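PDB 3UJP: Mn transporter subunit from Synechocystis sp. PCC 6803, which binds manganese and probably delivers it, as the periplasmic solute-binding subunit, to an ABC-type membrane transporter. Local coordinates for residues Q46-D51 / K159-N164; E30-L35 / D51-E56; L83-G88 / R147-E152; N138-V143 / E170-I175; F38-D43 / D272-E277. One frame throughout, in Å; residues are numbered along the deposited sequence.

In the fold
Contact 2 closes first, its segments only 16 residues apart at their closest ends, completing the beta-alpha-beta unit of strand 33-36, helix 39-49 and strand 54-57. Contacts 5 and 1 open within that unit, on the start and end of helix 39-49, and each crosses contact 2. Contact 3 opens on strand 83-86 and closes on helix 136-153, wholly within the span of contact 1. Contact 4 opens on helix 136-153 and ends on helix 158-183, crossing both contacts 3 and 1. Contact 5 closes last, at 272-277; its long span encloses contacts 1, 3 and 4 and brings the manganese ligand Asp272 back beside the N-terminal sheet and its helices.

Contact 1: residues Q46-D51 / K159-N164. With ZN (zinc ion), chain H.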
# COMPACT_ATOMS: atom_id res chain seq x y z
N GLN A 46 -1.12 11.34 4.42
CA GLN A 46 -1.23 10.50 3.24
C GLN A 46 -1.50 11.39 2.03
O GLN A 46 -1.21 11.02 0.89
CB GLN A 46 -2.30 9.40 3.41
CG GLN A 46 -2.81 8.79 2.09
CD GLN A 46 -1.87 7.74 1.44
OE1 GLN A 46 -0.65 7.94 1.31
NE2 GLN A 46 -2.46 6.62 1.01
N ASN A 47 -2.04 12.58 2.28
CA ASN A 47 -2.34 13.49 1.20
C ASN A 47 -1.17 14.32 0.72
O ASN A 47 -1.21 14.80 -0.40
CB ASN A 47 -3.59 14.32 1.48
CG ASN A 47 -4.81 13.76 0.76
OD1 ASN A 47 -4.87 13.80 -0.47
ND2 ASN A 47 -5.78 13.22 1.51
N VAL A 48 -0.11 14.43 1.51
CA VAL A 48 1.12 15.11 1.07
C VAL A 48 2.16 14.11 0.55
O VAL A 48 3.07 14.47 -0.21
CB VAL A 48 1.78 15.91 2.20
CG1 VAL A 48 3.15 16.41 1.77
CG2 VAL A 48 0.89 17.07 2.64
N ALA A 49 2.04 12.86 0.96
CA ALA A 49 3.07 11.87 0.65
C ALA A 49 2.80 11.13 -0.67
O ALA A 49 3.70 10.88 -1.45
CB ALA A 49 3.21 10.88 1.80
N GLY A 50 1.55 10.80 -0.92
CA GLY A 50 1.24 10.19 -2.18
C GLY A 50 1.60 8.75 -2.05
O GLY A 50 1.49 8.17 -0.96
N ASP A 51 2.02 8.17 -3.17
CA ASP A 51 2.50 6.81 -3.17
C ASP A 51 4.01 6.76 -2.91
O ASP A 51 4.60 5.67 -2.92
CB ASP A 51 2.07 6.05 -4.44
CG ASP A 51 2.26 6.85 -5.71
OD1 ASP A 51 3.21 7.65 -5.84
OD2 ASP A 51 1.45 6.67 -6.64
N LYS A 159 10.16 16.96 -4.73
CA LYS A 159 9.36 17.60 -5.79
C LYS A 159 7.91 17.18 -5.68
O LYS A 159 7.00 18.00 -5.80
CB LYS A 159 9.91 17.28 -7.17
CG LYS A 159 9.74 15.84 -7.60
CD LYS A 159 10.43 15.54 -8.94
CE LYS A 159 11.17 14.20 -8.88
NZ LYS A 159 12.10 13.94 -10.03
N TYR A 160 7.70 15.89 -5.40
CA TYR A 160 6.39 15.34 -5.14
C TYR A 160 5.72 15.98 -3.92
O TYR A 160 4.60 16.49 -4.03
CB TYR A 160 6.46 13.82 -5.01
CG TYR A 160 6.88 13.11 -6.29
CD1 TYR A 160 8.22 12.99 -6.64
CD2 TYR A 160 5.94 12.57 -7.15
CE1 TYR A 160 8.61 12.34 -7.82
CE2 TYR A 160 6.31 11.93 -8.33
CZ TYR A 160 7.65 11.81 -8.66
OH TYR A 160 8.01 11.16 -9.83
N TYR A 161 6.39 15.98 -2.76
CA TYR A 161 5.81 16.61 -1.55
C TYR A 161 5.35 18.05 -1.76
O TYR A 161 4.28 18.43 -1.27
CB TYR A 161 6.76 16.52 -0.36
CG TYR A 161 7.24 15.11 -0.14
CD1 TYR A 161 6.33 14.08 -0.08
CD2 TYR A 161 8.59 14.80 -0.09
CE1 TYR A 161 6.75 12.79 0.08
CE2 TYR A 161 9.01 13.52 0.04
CZ TYR A 161 8.09 12.51 0.14
OH TYR A 161 8.47 11.18 0.30
N ASN A 162 6.12 18.85 -2.47
CA ASN A 162 5.67 20.20 -2.74
C ASN A 162 4.44 20.19 -3.63
O ASN A 162 3.50 20.94 -3.43
CB ASN A 162 6.77 21.01 -3.40
CG ASN A 162 8.03 20.99 -2.60
OD1 ASN A 162 8.86 20.08 -2.73
ND2 ASN A 162 8.19 22.00 -1.73
N ALA A 163 4.48 19.32 -4.63
CA ALA A 163 3.40 19.24 -5.59
C ALA A 163 2.13 18.74 -4.95
O ALA A 163 1.05 19.14 -5.33
CB ALA A 163 3.79 18.34 -6.71
N ASN A 164 2.26 17.83 -3.98
CA ASN A 164 1.10 17.31 -3.27
C ASN A 164 0.65 18.35 -2.26
O ASN A 164 -0.54 18.56 -2.07
CB ASN A 164 1.41 15.99 -2.56
CG ASN A 164 1.74 14.85 -3.52
OD1 ASN A 164 1.29 14.83 -4.65
ND2 ASN A 164 2.51 13.87 -3.05
ZN ZN H . 2.64 7.99 -8.37
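Tyr161 and Asn164, one turn apart, both hold CG anti to the carbonyl carbon and beside their own backbone N (chi1 -51° and -65°), and from there they meet Val48 and Ala49. The contact joins the last turn of helix 39-49, the helix of a beta-alpha-beta unit, to the first turns of helix 158-183, the long helix that links the two lobes in solute-binding proteins of this family. Its polar centre is the carbonyl of Val48, which accepts a hydrogen bond of 3.0 Å from Asn164 ND2. The oxygen lies in the plane of the Asn164 amide, whereas the donor stands well above the carbonyl plane of Val48. The same oxygen meets the edge of the Tyr161 ring, 3.3 Å from CD1, and farther round that edge Tyr161 CE1 lies 3.8 Å from Ala49 CA. Val48 crosses Tyr161 at about a right angle, CG1 being 4.2 Å from CB of the tyrosine. Phe150 of helix 136-153 packs against Val48 and Ala49 and meets the Tyr161 ring edge-to-face, which buries this helix end further. Gly50 then leaves the helix with positive phi (80°), where a side chain would jam against the preceding carbonyl. Beside the hydrogen bond, Asn164 CB rests 3.6 Å from Asn47 O.

Contact 2: residues E30-L35 / D51-E56; sequences EKKKVL and DKLVVE. With ZN (zinc ion), chain H; ZN (zinc ion), chain B.
The carbonyl oxygen of Val34 is approached twice from the adjoining strand: Glu56 N donates to it at 3.0 Å, and Val55 CA makes a CA-H...O contact with it. One step earlier, Val34 N donates to Val54 O at 3.2 Å. The pairing thins toward the start of the strands, where the bond from Val54 N to Lys32 O is weak. Lys31 takes over there with its side chain, its NZ donating to Asp51 O at 3.1 Å while its aliphatic part runs past Lys52 O. The two parallel strands, 33-36 and 54-57, are the halves of a beta-alpha-beta unit whose connection is helix 39-49; their short segments are turned by 23°, and 54-57 is an outermost strand, within this chain, of the four-stranded parallel sheet. On the face bearing Lys33, Leu35 and Glu56, the glutamate stretches out, CG anti to its backbone N (chi1 -171°), and lies side by side with Leu35, whose CD1 is 3.9 Å from Glu56 CB. Its OE1 forms a salt bridge of 3.5 Å with Lys33 NZ, and OE2 has a second one with Arg60, so the carboxylate is shared between two positive charges. On the face of Val34, its CG2 packs on Leu53 CD1; Leu53 CD2 in turn lies 3.5 Å from Lys32 CB, before the strands pair. Phe150 and Tyr161 also pack on Leu53. At the margin, Asp51 of this chain and Glu30 of a neighbouring subunit bind the same zinc ion.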
# COMPACT_ATOMS: atom_id res chain seq x y z
N GLU A 30 12.96 0.08 -0.84
CA GLU A 30 11.55 0.32 -0.53
C GLU A 30 11.31 1.76 -0.11
O GLU A 30 12.26 2.54 0.03
CB GLU A 30 11.08 -0.64 0.57
CG GLU A 30 10.46 -1.92 0.05
CD GLU A 30 11.34 -2.63 -0.96
OE1 GLU A 30 10.79 -3.32 -1.85
OE2 GLU A 30 12.58 -2.50 -0.87
N LYS A 31 10.05 2.11 0.11
CA LYS A 31 9.68 3.46 0.52
C LYS A 31 9.75 3.65 2.03
O LYS A 31 9.58 2.71 2.79
CB LYS A 31 8.28 3.79 0.01
CG LYS A 31 7.85 2.98 -1.20
CD LYS A 31 6.48 3.42 -1.70
CE LYS A 31 5.39 2.51 -1.18
NZ LYS A 31 4.04 2.91 -1.68
N LYS A 32 10.01 4.89 2.45
CA LYS A 32 10.11 5.22 3.89
C LYS A 32 8.84 4.80 4.67
O LYS A 32 7.84 4.43 4.07
CB LYS A 32 10.45 6.70 4.14
CG LYS A 32 11.82 7.15 3.64
CD LYS A 32 12.96 6.27 4.16
CE LYS A 32 14.33 6.75 3.65
NZ LYS A 32 15.44 5.83 4.08
N LYS A 33 8.87 4.83 5.99
CA LYS A 33 7.67 4.47 6.75
C LYS A 33 7.28 5.55 7.75
O LYS A 33 8.05 5.88 8.64
CB LYS A 33 7.86 3.12 7.44
CG LYS A 33 6.90 2.04 6.96
CD LYS A 33 5.85 1.67 8.04
CE LYS A 33 6.48 0.95 9.25
NZ LYS A 33 5.49 0.59 10.31
N VAL A 34 6.09 6.12 7.60
CA VAL A 34 5.68 7.25 8.44
C VAL A 34 4.49 6.89 9.32
O VAL A 34 3.50 6.33 8.85
CB VAL A 34 5.34 8.49 7.59
CG1 VAL A 34 4.86 9.61 8.46
CG2 VAL A 34 6.55 8.92 6.83
N LEU A 35 4.59 7.22 10.60
CA LEU A 35 3.55 6.82 11.56
C LEU A 35 2.84 8.04 12.17
O LEU A 35 3.48 9.02 12.55
CB LEU A 35 4.16 5.96 12.67
CG LEU A 35 3.23 4.83 13.10
CD1 LEU A 35 3.23 3.73 12.02
CD2 LEU A 35 3.60 4.27 14.47
N ASP A 51 2.02 8.17 -3.17
CA ASP A 51 2.50 6.81 -3.17
C ASP A 51 4.01 6.76 -2.91
O ASP A 51 4.60 5.67 -2.92
CB ASP A 51 2.07 6.05 -4.44
CG ASP A 51 2.26 6.85 -5.71
OD1 ASP A 51 3.21 7.65 -5.84
OD2 ASP A 51 1.45 6.67 -6.64
N LYS A 52 4.59 7.93 -2.62
CA LYS A 52 6.03 8.06 -2.24
C LYS A 52 6.46 7.58 -0.83
O LYS A 52 7.58 7.12 -0.68
CB LYS A 52 6.54 9.48 -2.46
CG LYS A 52 6.40 9.97 -3.86
CD LYS A 52 7.07 9.02 -4.84
CE LYS A 52 6.85 9.42 -6.29
NZ LYS A 52 5.38 9.51 -6.62
N LEU A 53 5.61 7.73 0.19
CA LEU A 53 5.83 7.13 1.52
C LEU A 53 4.64 6.24 1.84
O LEU A 53 3.65 6.20 1.10
CB LEU A 53 5.93 8.20 2.61
CG LEU A 53 7.00 9.29 2.46
CD1 LEU A 53 7.07 10.19 3.69
CD2 LEU A 53 8.37 8.71 2.16
N VAL A 54 4.74 5.53 2.95
CA VAL A 54 3.64 4.66 3.35
C VAL A 54 3.16 5.04 4.74
O VAL A 54 3.83 4.77 5.74
CB VAL A 54 3.96 3.15 3.23
CG1 VAL A 54 5.45 2.90 3.20
CG2 VAL A 54 3.27 2.35 4.33
N VAL A 55 2.01 5.71 4.77
CA VAL A 55 1.53 6.33 5.98
C VAL A 55 0.63 5.39 6.71
O VAL A 55 -0.18 4.70 6.09
CB VAL A 55 0.72 7.53 5.64
CG1 VAL A 55 0.20 8.13 6.92
CG2 VAL A 55 1.58 8.50 4.86
N GLU A 56 0.77 5.36 8.02
CA GLU A 56 -0.04 4.47 8.82
C GLU A 56 -0.39 5.15 10.13
O GLU A 56 0.29 6.06 10.56
CB GLU A 56 0.74 3.20 9.06
CG GLU A 56 -0.03 2.07 9.68
CD GLU A 56 0.86 0.86 9.90
OE1 GLU A 56 2.07 0.96 9.54
OE2 GLU A 56 0.37 -0.17 10.43
ZN ZN H . 2.64 7.99 -8.37
ZN ZN B . 10.17 -4.86 -3.70

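Contact 3: residues L83-G88 / R147-E152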
# COMPACT_ATOMS: atom_id res chain seq x y z
N LEU A 83 9.96 7.69 10.69
CA LEU A 83 9.56 9.01 11.17
C LEU A 83 8.18 8.95 11.79
O LEU A 83 7.32 8.22 11.31
CB LEU A 83 9.54 10.04 10.03
CG LEU A 83 8.88 11.39 10.39
CD1 LEU A 83 9.55 12.04 11.57
CD2 LEU A 83 8.89 12.33 9.21
N ILE A 84 7.96 9.71 12.85
CA ILE A 84 6.70 9.66 13.58
C ILE A 84 6.17 11.04 13.80
O ILE A 84 6.79 11.88 14.44
CB ILE A 84 6.85 8.93 14.94
CG1 ILE A 84 7.05 7.43 14.73
CG2 ILE A 84 5.62 9.21 15.80
CD1 ILE A 84 7.85 6.75 15.82
N LEU A 85 4.98 11.26 13.26
CA LEU A 85 4.38 12.57 13.16
C LEU A 85 3.21 12.62 14.11
O LEU A 85 2.33 11.76 14.05
CB LEU A 85 3.85 12.75 11.74
CG LEU A 85 4.68 13.62 10.80
CD1 LEU A 85 6.13 13.45 11.13
CD2 LEU A 85 4.37 13.24 9.38
N TYR A 86 3.20 13.61 14.99
CA TYR A 86 2.11 13.70 15.94
C TYR A 86 1.63 15.14 16.07
O TYR A 86 2.34 16.08 15.71
CB TYR A 86 2.51 13.09 17.29
CG TYR A 86 3.47 13.89 18.16
CD1 TYR A 86 4.83 13.94 17.88
CD2 TYR A 86 3.01 14.57 19.28
CE1 TYR A 86 5.71 14.64 18.68
CE2 TYR A 86 3.88 15.29 20.09
CZ TYR A 86 5.23 15.32 19.79
OH TYR A 86 6.10 16.03 20.58
N ASN A 87 0.41 15.29 16.59
CA ASN A 87 -0.25 16.59 16.71
C ASN A 87 0.44 17.50 17.72
O ASN A 87 0.72 18.65 17.42
CB ASN A 87 -1.75 16.43 17.04
CG ASN A 87 -2.50 17.75 17.09
OD1 ASN A 87 -3.45 17.96 16.34
ND2 ASN A 87 -2.09 18.63 17.99
N GLY A 88 0.71 17.01 18.93
CA GLY A 88 1.30 17.84 19.97
C GLY A 88 0.23 18.56 20.77
O GLY A 88 -0.93 18.18 20.72
N ARG A 147 5.11 18.85 5.17
CA ARG A 147 5.88 18.95 3.95
C ARG A 147 7.35 19.01 4.31
O ARG A 147 8.14 18.19 3.84
CB ARG A 147 5.46 20.18 3.16
CG ARG A 147 5.63 20.06 1.64
CD ARG A 147 5.98 21.42 1.08
NE ARG A 147 7.27 21.86 1.61
CZ ARG A 147 7.70 23.12 1.59
NH1 ARG A 147 8.89 23.41 2.09
NH2 ARG A 147 6.96 24.08 1.06
N GLN A 148 7.71 19.96 5.17
CA GLN A 148 9.11 20.10 5.60
C GLN A 148 9.68 18.83 6.21
O GLN A 148 10.86 18.53 6.06
CB GLN A 148 9.27 21.23 6.62
CG GLN A 148 8.96 22.62 6.11
CD GLN A 148 8.91 23.63 7.26
OE1 GLN A 148 9.34 23.33 8.38
NE2 GLN A 148 8.36 24.82 6.98
N ALA A 149 8.83 18.09 6.91
CA ALA A 149 9.26 16.89 7.61
C ALA A 149 9.62 15.82 6.61
O ALA A 149 10.52 15.01 6.87
CB ALA A 149 8.16 16.40 8.52
N PHE A 150 8.91 15.82 5.48
CA PHE A 150 9.07 14.83 4.42
C PHE A 150 10.23 15.12 3.47
O PHE A 150 10.85 14.19 2.95
CB PHE A 150 7.81 14.74 3.57
CG PHE A 150 6.69 14.00 4.20
CD1 PHE A 150 6.73 13.65 5.52
CD2 PHE A 150 5.57 13.67 3.47
CE1 PHE A 150 5.69 12.98 6.09
CE2 PHE A 150 4.54 13.00 4.02
CZ PHE A 150 4.60 12.66 5.34
N VAL A 151 10.51 16.41 3.22
CA VAL A 151 11.64 16.78 2.37
C VAL A 151 12.97 16.40 3.05
O VAL A 151 13.90 15.92 2.38
CB VAL A 151 11.65 18.28 2.01
CG1 VAL A 151 10.30 18.70 1.52
CG2 VAL A 151 12.06 19.12 3.22
N GLU A 152 13.04 16.61 4.37
CA GLU A 152 14.19 16.19 5.16
C GLU A 152 14.19 14.68 5.30
O GLU A 152 15.23 14.06 5.14
CB GLU A 152 14.17 16.82 6.54
CG GLU A 152 14.11 18.33 6.51
CD GLU A 152 13.91 18.91 7.89
OE1 GLU A 152 13.96 18.11 8.86
OE2 GLU A 152 13.70 20.14 8.03
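Leu85 and Phe150 cross at a slant, with CD2 of the leucine 3.6 Å from ring atom CE1. Leu83, two residues earlier on the same side of the strand, meets the same ring differently. With CG anti to its backbone N (chi1 169°), it extends toward the helix, and its CD2 comes in at the edge, near the ring plane, 4.5 Å from Phe150 CD1. Ala149, a small residue pointing at the strand, faces both leucines from the helix. Its CB is 4.2 Å from Leu83 CD2 and 4.4 Å from Leu85 CD1, so one methyl group touches a branch of each leucine. All of these meetings are apolar. They are the interior layer of a helix laid on a sheet, the short segments of strand 83-86 and helix 136-153 running antiparallel at 176° with their axes 10.6 Å apart. Strand 83-86 lies inside the parallel sheet between strands 33-36 and 107-109, and Leu85 accordingly also packs on Val34 and Val108, while Ala149 reaches Val108 too. Phe150 also packs on Val48 and Ala49 of helix 39-49; its ring thus touches both the sheet and that helix.

Contact 4: residues N138-V143 / E170-I175; sequences NALVYV and EQLKAI
This is an apolar packing contact between two antiparallel helices, Leu140 and its neighbours on helix 136-153 meeting Leu172 and Lys173 on the long helix 158-183. The short segments run at 171° to each other with their axes 9.8 Å apart, and the chain passes from one helix to the other through a short turn, making a helical hairpin. Leu172 carries most of the meeting. Its two methyl groups diverge to different partners: CD1 lies 4.0 Å from Ala139 CB, and CD2 reaches Val143 CG1 at 3.6 Å, the valine and leucine meeting tip to tip. Leu140, whose CG leaves anti to the carbonyl carbon (chi1 -65°) toward the facing helix, slides past Leu172 in the opposite direction. The CD1 branch of Leu140 meets Lys173, 3.8 Å from its CG, the two side chains crossing at about a right angle. An alanine in place of Leu172 would probably open a gap between the helices, leaving Ala139 and Val143 without the branches they pack on. Glu170, on this same helix, hydrogen-bonds to the backbone N of Met89 of a neighbouring subunit. Within the chain, helix 284-296 packs alongside, with Phe284 against Ala139 and Leu285 against Leu172, while Met44 of helix 39-49 packs on Val143.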
# COMPACT_ATOMS: atom_id res chain seq x y z
N ASN A 138 -5.77 26.92 9.95
CA ASN A 138 -4.79 26.15 10.72
C ASN A 138 -4.34 24.88 10.01
O ASN A 138 -3.18 24.45 10.14
CB ASN A 138 -5.38 25.71 12.06
CG ASN A 138 -5.46 26.83 13.05
OD1 ASN A 138 -6.27 26.79 13.97
ND2 ASN A 138 -4.63 27.85 12.88
N ALA A 139 -5.27 24.24 9.32
CA ALA A 139 -4.92 23.04 8.60
C ALA A 139 -3.75 23.35 7.66
O ALA A 139 -2.97 22.47 7.32
CB ALA A 139 -6.11 22.51 7.82
N LEU A 140 -3.61 24.61 7.26
CA LEU A 140 -2.60 24.92 6.27
C LEU A 140 -1.21 24.84 6.87
O LEU A 140 -0.24 24.43 6.21
CB LEU A 140 -2.88 26.25 5.57
CG LEU A 140 -4.15 26.37 4.70
CD1 LEU A 140 -4.19 27.73 4.01
CD2 LEU A 140 -4.28 25.29 3.66
N VAL A 141 -1.11 25.18 8.14
CA VAL A 141 0.17 25.06 8.82
C VAL A 141 0.46 23.59 9.18
O VAL A 141 1.62 23.15 9.22
CB VAL A 141 0.22 25.97 10.03
CG1 VAL A 141 -0.10 27.38 9.62
CG2 VAL A 141 -0.78 25.53 11.02
N TYR A 142 -0.59 22.81 9.43
CA TYR A 142 -0.41 21.38 9.61
C TYR A 142 0.28 20.83 8.38
O TYR A 142 1.33 20.19 8.48
CB TYR A 142 -1.77 20.72 9.75
CG TYR A 142 -2.30 20.67 11.16
CD1 TYR A 142 -1.98 19.60 11.99
CD2 TYR A 142 -3.11 21.67 11.66
CE1 TYR A 142 -2.45 19.53 13.29
CE2 TYR A 142 -3.60 21.61 12.98
CZ TYR A 142 -3.26 20.53 13.78
OH TYR A 142 -3.72 20.42 15.08
N VAL A 143 -0.29 21.11 7.21
CA VAL A 143 0.15 20.52 5.95
C VAL A 143 1.53 20.99 5.55
O VAL A 143 2.26 20.30 4.86
CB VAL A 143 -0.82 20.81 4.77
CG1 VAL A 143 -2.26 20.52 5.15
CG2 VAL A 143 -0.67 22.25 4.30
N GLU A 170 -4.18 24.01 -1.65
CA GLU A 170 -5.15 24.67 -2.50
C GLU A 170 -6.57 24.18 -2.29
O GLU A 170 -7.50 24.96 -2.38
CB GLU A 170 -4.77 24.46 -3.96
CG GLU A 170 -5.99 24.41 -4.84
CD GLU A 170 -5.68 23.92 -6.23
OE1 GLU A 170 -5.58 22.68 -6.43
OE2 GLU A 170 -5.57 24.78 -7.13
N GLN A 171 -6.74 22.90 -2.04
CA GLN A 171 -8.07 22.34 -1.84
C GLN A 171 -8.57 22.63 -0.44
O GLN A 171 -9.77 22.58 -0.18
CB GLN A 171 -8.08 20.83 -2.04
CG GLN A 171 -7.69 20.38 -3.42
CD GLN A 171 -7.25 18.95 -3.42
OE1 GLN A 171 -7.24 18.32 -2.38
NE2 GLN A 171 -6.87 18.43 -4.60
N LEU A 172 -7.64 22.90 0.47
CA LEU A 172 -7.96 23.41 1.81
C LEU A 172 -8.57 24.81 1.74
O LEU A 172 -9.54 25.10 2.45
CB LEU A 172 -6.70 23.47 2.67
CG LEU A 172 -6.43 22.51 3.83
CD1 LEU A 172 -7.65 21.71 4.24
CD2 LEU A 172 -5.30 21.60 3.46
N LYS A 173 -7.98 25.69 0.91
CA LYS A 173 -8.48 27.07 0.75
C LYS A 173 -9.88 27.13 0.11
O LYS A 173 -10.74 27.89 0.55
CB LYS A 173 -7.47 27.96 0.03
CG LYS A 173 -6.11 28.02 0.77
CD LYS A 173 -4.92 27.96 -0.20
CE LYS A 173 -3.78 28.85 0.26
NZ LYS A 173 -2.57 28.75 -0.62
N ALA A 174 -10.11 26.27 -0.88
CA ALA A 174 -11.44 26.13 -1.45
C ALA A 174 -12.50 25.88 -0.38
O ALA A 174 -13.43 26.65 -0.25
CB ALA A 174 -11.47 25.04 -2.50
N ILE A 175 -12.36 24.80 0.38
CA ILE A 175 -13.39 24.46 1.37
C ILE A 175 -13.45 25.44 2.54
O ILE A 175 -14.46 25.53 3.21
CB ILE A 175 -13.26 23.02 1.94
CG1 ILE A 175 -12.13 22.95 2.93
CG2 ILE A 175 -13.04 22.00 0.84
CD1 ILE A 175 -12.58 23.27 4.29

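Contact 5: residues F38-D43 / D272-E277; sequences FTVLAD and DSLSTE. With MN (manganese (II) ion), chain D.
Asp272, whose carbonyl O lies 3.2 Å from Phe38 CD1, binds the manganese ion through its OD2 at 1.9 Å. His66, His131 and Glu197 complete the protein ligands of the site. The side chain of Asp272 leaves the backbone away from helix 39-49; contact with the helix is made by the Asp272 backbone and by Ser273 and Leu274. The carbonyl oxygen meets the Phe38 ring obliquely, and that ring also meets Trp133, which touches Asp272 as well. Next along the loop, Leu274 N donates to Thr39 OG1 at 3.3 Å, a fairly straight bond with an N-H...O angle of 160°. Thr39 can accept it because its OG1 stands between the backbone N and the carbonyl carbon (chi1 67°), facing the loop. Ser273 OG donates to Leu274 O and braces the loop from within. Leu274 is the apolar anchor: its side chain and that of Val40 cross at a slant, CD2 lying 3.7 Å from Val40 CG2, while CD1 lies 4.0 Å from Asp43 CB and 3.6 Å from Thr39 O. An alanine here would probably strip Val40 and Asp43 of the leucine methyl groups they pack on and open a gap under the loop, two residues from the manganese ligand. The docking is consistent with this loop helping to fix Asp272 where the two lobes meet. Phe38 occupies the N-cap position of helix 39-49, which follows strand 33-36; the loop lies between strand 264-269 and helix 284-296, and Asp43 OD2 accepts from the backbone N of Phe284 at the start of that helix.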
# COMPACT_ATOMS: atom_id res chain seq x y z
N PHE A 38 -3.29 9.55 15.19
CA PHE A 38 -4.66 9.20 14.82
C PHE A 38 -4.99 9.35 13.34
O PHE A 38 -4.28 10.01 12.59
CB PHE A 38 -5.68 9.95 15.67
CG PHE A 38 -5.67 11.43 15.49
CD1 PHE A 38 -6.77 12.08 14.98
CD2 PHE A 38 -4.58 12.17 15.88
CE1 PHE A 38 -6.78 13.43 14.83
CE2 PHE A 38 -4.58 13.52 15.73
CZ PHE A 38 -5.68 14.15 15.22
N THR A 39 -6.10 8.71 12.97
CA THR A 39 -6.59 8.66 11.60
C THR A 39 -6.78 9.99 10.87
O THR A 39 -6.71 10.04 9.65
CB THR A 39 -7.95 8.03 11.58
OG1 THR A 39 -8.86 8.92 12.25
CG2 THR A 39 -7.92 6.69 12.28
N VAL A 40 -7.11 11.07 11.59
CA VAL A 40 -7.27 12.33 10.87
C VAL A 40 -5.90 12.74 10.38
O VAL A 40 -5.72 12.98 9.19
CB VAL A 40 -7.84 13.43 11.72
CG1 VAL A 40 -7.97 14.66 10.88
CG2 VAL A 40 -9.19 13.02 12.28
N LEU A 41 -4.93 12.81 11.27
CA LEU A 41 -3.57 13.09 10.83
C LEU A 41 -3.15 12.11 9.73
O LEU A 41 -2.38 12.47 8.84
CB LEU A 41 -2.59 13.02 11.98
CG LEU A 41 -2.56 14.23 12.90
CD1 LEU A 41 -1.23 14.27 13.64
CD2 LEU A 41 -2.77 15.48 12.09
N ALA A 42 -3.64 10.88 9.78
CA ALA A 42 -3.17 9.89 8.80
C ALA A 42 -3.58 10.26 7.37
O ALA A 42 -2.79 10.09 6.44
CB ALA A 42 -3.62 8.47 9.18
N ASP A 43 -4.80 10.78 7.20
CA ASP A 43 -5.34 11.19 5.90
C ASP A 43 -4.71 12.48 5.39
O ASP A 43 -4.45 12.61 4.21
CB ASP A 43 -6.85 11.36 5.97
CG ASP A 43 -7.44 11.86 4.67
OD1 ASP A 43 -7.55 11.06 3.72
OD2 ASP A 43 -7.79 13.06 4.60
N ASP A 272 -11.93 13.82 16.27
CA ASP A 272 -10.74 13.11 16.69
C ASP A 272 -10.53 11.84 15.87
O ASP A 272 -9.58 11.11 16.10
CB ASP A 272 -10.80 12.80 18.18
CG ASP A 272 -10.71 14.07 19.06
OD1 ASP A 272 -10.32 15.14 18.57
OD2 ASP A 272 -11.02 14.00 20.26
N SER A 273 -11.43 11.60 14.92
CA SER A 273 -11.34 10.41 14.07
C SER A 273 -12.36 10.48 12.93
O SER A 273 -13.44 11.04 13.08
CB SER A 273 -11.57 9.14 14.90
OG SER A 273 -12.20 8.14 14.13
N LEU A 274 -11.99 9.85 11.82
CA LEU A 274 -12.79 9.81 10.62
C LEU A 274 -13.72 8.64 10.65
O LEU A 274 -13.95 8.09 11.70
CB LEU A 274 -11.91 9.63 9.40
CG LEU A 274 -10.59 10.37 9.28
CD1 LEU A 274 -9.90 9.93 8.07
CD2 LEU A 274 -10.81 11.82 9.19
N SER A 275 -14.24 8.26 9.49
CA SER A 275 -15.16 7.14 9.39
C SER A 275 -14.62 6.05 8.47
O SER A 275 -13.52 6.17 7.94
CB SER A 275 -16.53 7.61 8.90
OG SER A 275 -17.57 6.80 9.43
N THR A 276 -15.41 5.00 8.28
CA THR A 276 -15.01 3.89 7.42
C THR A 276 -15.16 4.32 5.95
O THR A 276 -15.61 5.42 5.67
CB THR A 276 -15.85 2.64 7.72
OG1 THR A 276 -17.24 2.94 7.54
CG2 THR A 276 -15.63 2.18 9.16
N GLU A 277 -14.76 3.46 5.03
CA GLU A 277 -15.03 3.70 3.62
C GLU A 277 -16.52 4.02 3.48
O GLU A 277 -16.92 4.84 2.65
CB GLU A 277 -14.71 2.43 2.83
CG GLU A 277 -15.26 1.18 3.51
CD GLU A 277 -15.20 -0.07 2.64
OE1 GLU A 277 -14.76 0.02 1.48
OE2 GLU A 277 -15.61 -1.14 3.14
MN MN D . -10.82 15.58 21.36